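Local coordinates for protein ATP-dependent helicase FUN30 (Saccharomyces cerevisiae S288c, PDB 5GN1) that remodels nucleosomes with the energy of ATP hydrolysis, acting in DNA end resection and heterochromatin organization, and is represented here by the C-terminal part of its ATPase domain, at residues C56-Q62 against Q183-A189; M105-K109 against L210-V214; N178-M182 against M220-L225. All blocks are in the same frame, centred on the assembly; numbering follows the deposited sequence.

Contact 1 (C56-Q62 against Q183-A189); sequences CELNAIQ and QSGKIDA
One carboxamide oxygen serves the starts of two helices: Q62 OE1 accepts from N59 N at 3.0 Å within its own turn and from G185 N at 2.7 Å across the contact. Q62 takes an m, t rotamer with chi3 near -91° to do so, while N59 (chi1 p) returns a bond from Q62 N to N59 OD1 at 2.8 Å, completing a capping box at the start of helix 60-82. Helix 185-200 is capped by S184, extended at -156/146, whose OG accepts from K186 N at 3.2 Å and also bonds L112. Build G185 helical, its CA 5.3 Å from that of E57; there the two backbones meet, with a CA-H...O contact of 3.3 Å from G185 CA to E57 O. A beta carbon on G185 would collide with that carbonyl. Upstream, C56 (chi1 m) puts SG 3.6 Å from A189 CB. Water 1 receives a weak bond from E57 N and donates to G185 O at 2.8 Å; water 2 takes N59 ND2 at 2.7 Å. The N59 ND2 atom also lies 3.3 Å from Q183 O. K186 runs on to a salt bridge with E316. The contact joins the exit of edge strand 49-56 to the start of helix 185-200, on the parallel sheet of a RecA-like helicase lobe, with two side-chain N-caps set side by side.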
loop_
_atom_site.group_PDB
_atom_site.type_symbol
_atom_site.label_atom_id
_atom_site.label_comp_id
_atom_site.label_asym_id
_atom_site.label_seq_id
_atom_site.Cartn_x
_atom_site.Cartn_y
_atom_site.Cartn_z
ATOM N N CYS A 56 -4.797 11.275 8.644
ATOM C CA CYS A 56 -4.163 11.801 7.445
ATOM C C CYS A 56 -5.263 12.362 6.555
ATOM O O CYS A 56 -6.421 11.954 6.653
ATOM C CB CYS A 56 -3.360 10.695 6.676
ATOM S SG CYS A 56 -2.386 9.626 7.771
ATOM N N GLU A 57 -4.912 13.218 5.641
ATOM C CA GLU A 57 -5.892 13.705 4.720
ATOM C C GLU A 57 -5.557 13.233 3.323
ATOM O O GLU A 57 -4.450 12.937 3.027
ATOM C CB GLU A 57 -5.836 15.215 4.659
ATOM C CG GLU A 57 -6.352 16.027 5.846
ATOM C CD GLU A 57 -7.860 15.920 6.104
ATOM O OE1 GLU A 57 -8.226 15.789 7.245
ATOM O OE2 GLU A 57 -8.669 15.968 5.190
ATOM N N LEU A 58 -6.556 13.184 2.485
ATOM C CA LEU A 58 -6.369 12.984 1.056
ATOM C C LEU A 58 -5.787 14.252 0.442
ATOM O O LEU A 58 -6.411 15.315 0.506
ATOM C CB LEU A 58 -7.707 12.647 0.392
ATOM C CG LEU A 58 -8.460 11.365 0.770
ATOM C CD1 LEU A 58 -9.919 11.425 0.314
ATOM C CD2 LEU A 58 -7.762 10.158 0.136
ATOM N N ASN A 59 -4.611 14.165 -0.169
ATOM C CA ASN A 59 -4.138 15.349 -0.865
ATOM C C ASN A 59 -4.961 15.547 -2.148
ATOM O O ASN A 59 -5.934 14.828 -2.418
ATOM C CB ASN A 59 -2.622 15.277 -1.079
ATOM C CG ASN A 59 -2.185 14.315 -2.203
ATOM O OD1 ASN A 59 -2.989 13.712 -2.917
ATOM N ND2 ASN A 59 -0.874 14.165 -2.336
ATOM N N ALA A 60 -4.606 16.569 -2.927
ATOM C CA ALA A 60 -5.416 16.923 -4.093
ATOM C C ALA A 60 -5.453 15.789 -5.114
ATOM O O ALA A 60 -6.524 15.439 -5.630
ATOM C CB ALA A 60 -4.878 18.201 -4.735
ATOM N N ILE A 61 -4.287 15.211 -5.423
ATOM C CA ILE A 61 -4.215 14.111 -6.383
ATOM C C ILE A 61 -5.043 12.927 -5.910
ATOM O O ILE A 61 -5.764 12.299 -6.700
ATOM C CB ILE A 61 -2.753 13.690 -6.618
ATOM C CG1 ILE A 61 -1.841 14.895 -6.830
ATOM C CG2 ILE A 61 -2.677 12.713 -7.782
ATOM C CD1 ILE A 61 -0.368 14.570 -6.580
ATOM N N GLN A 62 -4.947 12.591 -4.612
ATOM C CA GLN A 62 -5.725 11.485 -4.064
ATOM C C GLN A 62 -7.216 11.778 -4.108
ATOM O O GLN A 62 -8.019 10.884 -4.392
ATOM C CB GLN A 62 -5.315 11.198 -2.616
ATOM C CG GLN A 62 -3.885 10.725 -2.410
ATOM C CD GLN A 62 -3.547 10.664 -0.931
ATOM O OE1 GLN A 62 -3.044 11.636 -0.358
ATOM N NE2 GLN A 62 -3.883 9.550 -0.292
ATOM N N GLN A 183 4.327 12.419 -2.685
ATOM C CA GLN A 183 3.062 13.159 -2.750
ATOM C C GLN A 183 1.885 12.258 -2.377
ATOM O O GLN A 183 1.147 11.747 -3.224
ATOM C CB GLN A 183 2.871 13.771 -4.126
ATOM C CG GLN A 183 3.882 14.844 -4.463
ATOM C CD GLN A 183 3.656 15.384 -5.861
ATOM O OE1 GLN A 183 2.597 15.943 -6.160
ATOM N NE2 GLN A 183 4.642 15.210 -6.728
ATOM N N SER A 184 1.692 12.104 -1.071
ATOM C CA SER A 184 0.551 11.405 -0.505
ATOM C C SER A 184 0.344 11.932 0.904
ATOM O O SER A 184 1.310 12.256 1.593
ATOM C CB SER A 184 0.772 9.890 -0.477
ATOM O OG SER A 184 -0.099 9.260 0.441
ATOM N N GLY A 185 -0.921 12.009 1.332
ATOM C CA GLY A 185 -1.201 12.446 2.692
ATOM C C GLY A 185 -0.664 11.492 3.744
ATOM O O GLY A 185 -0.296 11.909 4.847
ATOM N N LYS A 186 -0.611 10.199 3.432
ATOM C CA LYS A 186 -0.031 9.281 4.402
ATOM C C LYS A 186 1.482 9.431 4.481
ATOM O O LYS A 186 2.069 9.160 5.535
ATOM C CB LYS A 186 -0.405 7.837 4.080
ATOM C CG LYS A 186 -1.820 7.496 4.443
ATOM C CD LYS A 186 -1.899 6.129 5.089
ATOM C CE LYS A 186 -3.332 5.835 5.422
ATOM N NZ LYS A 186 -3.582 4.444 5.868
ATOM N N ILE A 187 2.130 9.853 3.394
ATOM C CA ILE A 187 3.576 10.068 3.459
ATOM C C ILE A 187 3.877 11.331 4.247
ATOM O O ILE A 187 4.819 11.367 5.046
ATOM C CB ILE A 187 4.196 10.106 2.048
ATOM C CG1 ILE A 187 3.902 8.796 1.303
ATOM C CG2 ILE A 187 5.714 10.354 2.123
ATOM C CD1 ILE A 187 4.352 7.519 2.019
ATOM N N ASP A 188 3.073 12.384 4.051
ATOM C CA ASP A 188 3.190 13.584 4.877
ATOM C C ASP A 188 3.138 13.231 6.358
ATOM O O ASP A 188 3.994 13.656 7.147
ATOM C CB ASP A 188 2.077 14.582 4.531
ATOM C CG ASP A 188 2.292 15.261 3.180
ATOM O OD1 ASP A 188 3.456 15.375 2.737
ATOM O OD2 ASP A 188 1.289 15.700 2.572
ATOM N N ALA A 189 2.138 12.439 6.749
ATOM C CA ALA A 189 2.035 12.017 8.140
ATOM C C ALA A 189 3.227 11.157 8.552
ATOM O O ALA A 189 3.759 11.315 9.655
ATOM C CB ALA A 189 0.723 11.263 8.359
HETATM O O HOH W 1 -1.691 13.995 6.022
HETATM O O HOH W 2 0.821 15.663 -0.885
#

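Contact 2 (M105-K109 against L210-V214); sequences MALRK and LFTQV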
loop_
_atom_site.group_PDB
_atom_site.type_symbol
_atom_site.label_atom_id
_atom_site.label_comp_id
_atom_site.label_asym_id
_atom_site.label_seq_id
_atom_site.Cartn_x
_atom_site.Cartn_y
_atom_site.Cartn_z
ATOM N N MET A 105 -11.386 -2.262 -2.976
ATOM C CA MET A 105 -9.934 -2.332 -3.058
ATOM C C MET A 105 -9.355 -1.044 -3.622
ATOM O O MET A 105 -8.351 -0.529 -3.115
ATOM C CB MET A 105 -9.510 -3.525 -3.916
ATOM C CG MET A 105 -8.020 -3.549 -4.154
ATOM S SD MET A 105 -7.170 -3.917 -2.603
ATOM C CE MET A 105 -7.123 -5.707 -2.750
ATOM N N ALA A 106 -9.977 -0.511 -4.672
ATOM C CA ALA A 106 -9.512 0.733 -5.269
ATOM C C ALA A 106 -9.625 1.899 -4.288
ATOM O O ALA A 106 -8.738 2.759 -4.241
ATOM C CB ALA A 106 -10.301 1.022 -6.546
ATOM N N LEU A 107 -10.711 1.959 -3.505
ATOM C CA LEU A 107 -10.829 3.024 -2.508
ATOM C C LEU A 107 -9.733 2.907 -1.454
ATOM O O LEU A 107 -9.179 3.920 -1.010
ATOM C CB LEU A 107 -12.205 3.002 -1.838
ATOM C CG LEU A 107 -13.442 3.278 -2.708
ATOM C CD1 LEU A 107 -14.707 3.027 -1.915
ATOM C CD2 LEU A 107 -13.432 4.685 -3.273
ATOM N N ARG A 108 -9.428 1.680 -1.025
ATOM C CA ARG A 108 -8.353 1.482 -0.055
ATOM C C ARG A 108 -7.028 2.002 -0.601
ATOM O O ARG A 108 -6.309 2.733 0.084
ATOM C CB ARG A 108 -8.262 0.001 0.327
ATOM C CG ARG A 108 -9.497 -0.480 1.095
ATOM C CD ARG A 108 -9.436 -1.967 1.440
ATOM N NE ARG A 108 -8.250 -2.302 2.222
ATOM C CZ ARG A 108 -7.841 -3.547 2.450
ATOM N NH1 ARG A 108 -8.529 -4.571 1.965
ATOM N NH2 ARG A 108 -6.734 -3.774 3.149
ATOM N N LYS A 109 -6.696 1.638 -1.845
ATOM C CA LYS A 109 -5.445 2.091 -2.448
ATOM C C LYS A 109 -5.404 3.605 -2.612
ATOM O O LYS A 109 -4.354 4.231 -2.420
ATOM C CB LYS A 109 -5.248 1.399 -3.801
ATOM C CG LYS A 109 -4.949 -0.076 -3.659
ATOM C CD LYS A 109 -4.959 -0.770 -5.021
ATOM C CE LYS A 109 -4.374 -2.171 -4.908
ATOM N NZ LYS A 109 -4.451 -2.857 -6.228
ATOM N N LEU A 210 -0.113 -4.076 4.454
ATOM C CA LEU A 210 -0.730 -5.233 3.817
ATOM C C LEU A 210 -0.448 -5.294 2.326
ATOM O O LEU A 210 -0.811 -6.285 1.684
ATOM C CB LEU A 210 -2.248 -5.233 4.048
ATOM C CG LEU A 210 -2.711 -5.812 5.390
ATOM C CD1 LEU A 210 -4.195 -5.569 5.608
ATOM C CD2 LEU A 210 -2.400 -7.300 5.465
ATOM N N PHE A 211 0.201 -4.275 1.771
ATOM C CA PHE A 211 0.401 -4.140 0.332
ATOM C C PHE A 211 1.894 -4.132 0.049
ATOM O O PHE A 211 2.601 -3.217 0.489
ATOM C CB PHE A 211 -0.234 -2.846 -0.193
ATOM C CG PHE A 211 -1.730 -2.803 -0.083
ATOM C CD1 PHE A 211 -2.346 -2.291 1.050
ATOM C CD2 PHE A 211 -2.530 -3.254 -1.131
ATOM C CE1 PHE A 211 -3.739 -2.246 1.147
ATOM C CE2 PHE A 211 -3.918 -3.204 -1.050
ATOM C CZ PHE A 211 -4.525 -2.703 0.091
ATOM N N THR A 212 2.374 -5.132 -0.694
ATOM C CA THR A 212 3.773 -5.096 -1.121
ATOM C C THR A 212 4.051 -3.920 -2.044
ATOM O O THR A 212 5.167 -3.386 -2.045
ATOM C CB THR A 212 4.171 -6.407 -1.809
ATOM O OG1 THR A 212 3.198 -6.745 -2.802
ATOM C CG2 THR A 212 4.277 -7.533 -0.786
ATOM N N GLN A 213 3.048 -3.492 -2.826
ATOM C CA GLN A 213 3.207 -2.300 -3.664
ATOM C C GLN A 213 3.493 -1.057 -2.831
ATOM O O GLN A 213 4.233 -0.159 -3.263
ATOM C CB GLN A 213 1.950 -2.070 -4.494
ATOM C CG GLN A 213 1.658 -3.078 -5.584
ATOM C CD GLN A 213 0.276 -2.834 -6.184
ATOM O OE1 GLN A 213 -0.748 -3.001 -5.511
ATOM N NE2 GLN A 213 0.244 -2.422 -7.439
ATOM N N VAL A 214 2.874 -0.961 -1.655
ATOM C CA VAL A 214 3.189 0.142 -0.750
ATOM C C VAL A 214 4.624 0.033 -0.244
ATOM O O VAL A 214 5.337 1.038 -0.179
ATOM C CB VAL A 214 2.168 0.198 0.402
ATOM C CG1 VAL A 214 2.675 1.095 1.552
ATOM C CG2 VAL A 214 0.810 0.690 -0.116
HETATM O O HOH W 3 -2.540 -1.297 -7.330
#
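A Met-aromatic contact lies at this meeting of helix 100-110 with the strand-to-helix turn of the RecA-like lobe, where strand 205-209 gives way to helix 212-224. The backbones stay well apart, with the CA atoms of K109 and F211 9.0 Å from each other, and the ring of F211, the N-cap residue, crosses the gap. M105 comes first: its CB points sideways, but the side chain bends in (chi1 t, chi2 p) so that M105 SD reaches F211 CE2 at 3.7 Å. The sulfur sits at the ring edge, 5.0 Å from the F211 centroid and 89° off the normal. One turn on, R108 points toward the turn and lays a face of its guanidinium over F211 CZ, with R108 NH2 3.9 Å from F211 CE1; L210 CD1 closes on the guanidinium edge, 4.0 Å from R108 NH2. The charge has a long, weak ion pair with D341, and the side chain also packs on helix 315-322. K109, extended along its whole length, brings CE to 4.0 Å from F211 CE2 and 3.8 Å from Q213 OE1. At its tip, water 3 accepts from K109 NZ at 2.7 Å and from Q213 NE2 at 3.0 Å.

Contact 3 (N178-M182 against M220-L225); sequences NDEWM and MVLSTL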
loop_
_atom_site.group_PDB
_atom_site.type_symbol
_atom_site.label_atom_id
_atom_site.label_comp_id
_atom_site.label_asym_id
_atom_site.label_seq_id
_atom_site.Cartn_x
_atom_site.Cartn_y
_atom_site.Cartn_z
ATOM N N ASN A 178 10.602 13.620 -10.039
ATOM C CA ASN A 178 10.164 14.815 -9.350
ATOM C C ASN A 178 9.563 14.471 -7.992
ATOM O O ASN A 178 8.611 15.106 -7.545
ATOM C CB ASN A 178 9.164 15.586 -10.201
ATOM C CG ASN A 178 9.291 17.068 -10.022
ATOM O OD1 ASN A 178 10.082 17.712 -10.709
ATOM N ND2 ASN A 178 8.528 17.627 -9.086
ATOM N N ASP A 179 10.107 13.453 -7.315
ATOM C CA ASP A 179 9.689 13.115 -5.952
ATOM C C ASP A 179 8.192 12.818 -5.861
ATOM O O ASP A 179 7.559 13.086 -4.836
ATOM C CB ASP A 179 10.065 14.225 -4.968
ATOM C CG ASP A 179 11.514 14.175 -4.564
ATOM O OD1 ASP A 179 12.260 13.352 -5.122
ATOM O OD2 ASP A 179 11.909 14.963 -3.683
ATOM N N GLU A 180 7.618 12.238 -6.920
ATOM C CA GLU A 180 6.187 11.952 -6.917
ATOM C C GLU A 180 5.812 10.935 -5.841
ATOM O O GLU A 180 4.669 10.923 -5.370
ATOM C CB GLU A 180 5.752 11.447 -8.301
ATOM C CG GLU A 180 5.780 12.498 -9.419
ATOM C CD GLU A 180 7.114 12.585 -10.154
ATOM O OE1 GLU A 180 8.162 12.167 -9.602
ATOM O OE2 GLU A 180 7.109 13.073 -11.308
ATOM N N TRP A 181 6.751 10.077 -5.442
ATOM C CA TRP A 181 6.493 9.111 -4.377
ATOM C C TRP A 181 6.291 9.772 -3.018
ATOM O O TRP A 181 5.740 9.129 -2.118
ATOM C CB TRP A 181 7.632 8.099 -4.301
ATOM C CG TRP A 181 8.996 8.719 -4.328
ATOM C CD1 TRP A 181 9.764 9.075 -3.249
ATOM C CD2 TRP A 181 9.766 9.042 -5.494
ATOM N NE1 TRP A 181 10.966 9.598 -3.674
ATOM C CE2 TRP A 181 10.987 9.602 -5.048
ATOM C CE3 TRP A 181 9.534 8.930 -6.873
ATOM C CZ2 TRP A 181 11.987 10.041 -5.941
ATOM C CZ3 TRP A 181 10.519 9.367 -7.759
ATOM C CH2 TRP A 181 11.736 9.914 -7.286
ATOM N N MET A 182 6.718 11.030 -2.843
ATOM C CA MET A 182 6.446 11.761 -1.607
ATOM C C MET A 182 5.039 12.344 -1.555
ATOM O O MET A 182 4.596 12.727 -0.468
ATOM C CB MET A 182 7.448 12.911 -1.407
ATOM C CG MET A 182 8.894 12.511 -1.542
ATOM S SD MET A 182 9.325 11.267 -0.315
ATOM C CE MET A 182 9.368 12.249 1.187
ATOM N N MET A 220 11.500 4.109 -1.925
ATOM C CA MET A 220 11.948 5.376 -2.500
ATOM C C MET A 220 11.732 6.533 -1.538
ATOM O O MET A 220 12.574 7.436 -1.458
ATOM C CB MET A 220 11.238 5.645 -3.826
ATOM C CG MET A 220 11.556 4.624 -4.893
ATOM S SD MET A 220 11.204 5.311 -6.524
ATOM C CE MET A 220 12.497 6.550 -6.636
ATOM N N VAL A 221 10.612 6.522 -0.808
ATOM C CA VAL A 221 10.355 7.539 0.216
ATOM C C VAL A 221 11.490 7.574 1.236
ATOM O O VAL A 221 12.031 8.640 1.560
ATOM C CB VAL A 221 8.996 7.274 0.897
ATOM C CG1 VAL A 221 8.792 8.182 2.124
ATOM C CG2 VAL A 221 7.834 7.441 -0.085
ATOM N N LEU A 222 11.861 6.404 1.772
ATOM C CA LEU A 222 12.856 6.388 2.843
ATOM C C LEU A 222 14.222 6.830 2.329
ATOM O O LEU A 222 14.957 7.526 3.045
ATOM C CB LEU A 222 12.912 4.998 3.498
ATOM C CG LEU A 222 11.591 4.583 4.183
ATOM C CD1 LEU A 222 11.661 3.208 4.858
ATOM C CD2 LEU A 222 11.134 5.647 5.189
ATOM N N SER A 223 14.554 6.482 1.078
ATOM C CA SER A 223 15.800 6.937 0.471
ATOM C C SER A 223 15.808 8.449 0.301
ATOM O O SER A 223 16.814 9.108 0.592
ATOM C CB SER A 223 16.007 6.244 -0.878
ATOM O OG SER A 223 17.171 6.728 -1.534
ATOM N N THR A 224 14.693 9.019 -0.172
ATOM C CA THR A 224 14.589 10.470 -0.249
ATOM C C THR A 224 14.787 11.104 1.121
ATOM O O THR A 224 15.411 12.162 1.233
ATOM C CB THR A 224 13.234 10.877 -0.838
ATOM O OG1 THR A 224 13.208 10.576 -2.236
ATOM C CG2 THR A 224 12.955 12.378 -0.641
ATOM N N LEU A 225 14.273 10.468 2.179
ATOM C CA LEU A 225 14.344 11.035 3.522
ATOM C C LEU A 225 15.668 10.727 4.212
ATOM O O LEU A 225 15.862 11.136 5.363
ATOM C CB LEU A 225 13.176 10.523 4.383
ATOM C CG LEU A 225 11.748 10.992 4.039
ATOM C CD1 LEU A 225 10.702 10.219 4.851
ATOM C CD2 LEU A 225 11.567 12.514 4.251
HETATM O O HOH W 4 14.609 12.201 -4.002
#
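The indole of W181, borne on a short 3-10 turn, fits against the last turns of helix 212-224 and takes part in a Met-aromatic contact there, on the flank of the RecA-like lobe. The main bump is the W181 side chain itself (chi1 p). It enters a hollow whose walls are M220 and its neighbour V221, with T224 one helical turn on from M220. M220 reaches out along the indole and folds its tip over one face: M220 CE stands 3.4 Å from the centroid of the six-membered ring and 8° off its normal, a CH-pi contact, with M220 SD 4.2 Å from the same centroid. On the helix side the backbone of the turn rests on V221, whose CG2 is 3.4 Å from W181 O; W181 O itself accepts a hydrogen bond from H113.

The second bump is M182. Its CB points sideways, but three m torsions swing the end round into the dip formed by V221, T224 and L225, so that M182 SD lies 4.0 Å from V221 CG1 and 3.8 Å from T224 CG2 while M182 CE reaches L225 CD2 at 3.8 Å. The CA atoms of M182 and V221 are 6.0 Å apart, whereas those of D179 and T224 are 8.0 Å apart. Water 4 occupies part of that wider end, donating to D179 OD1 at 2.8 Å and hydrogen-bonded to T224 OG1 at 2.8 Å. The same hydroxyl sits at the indole edge, where W181 NE1 donates to T224 OG1 at 2.8 Å along a nearly straight 171° line.

Residues 178-182 of contact 3 run straight into 183-189 of contact 1, and the centres of the two contacts lie about 13 Å apart. They touch through I187: its CB is 3.7 Å from M182 O, and its CG2 is 3.8 Å from V221 CG1. Contact 2 shares helix 212-224 with contact 3, one at its start, the other at its end, with centres about 18 Å apart and nearest atoms about 7 Å. Contacts 1 and 2, about 14 Å between centres, do not touch, but helix 100-110 and the chain after it connect them: A110 bonds Q62, and L112 bonds S184. No nucleotide takes part in any of the three.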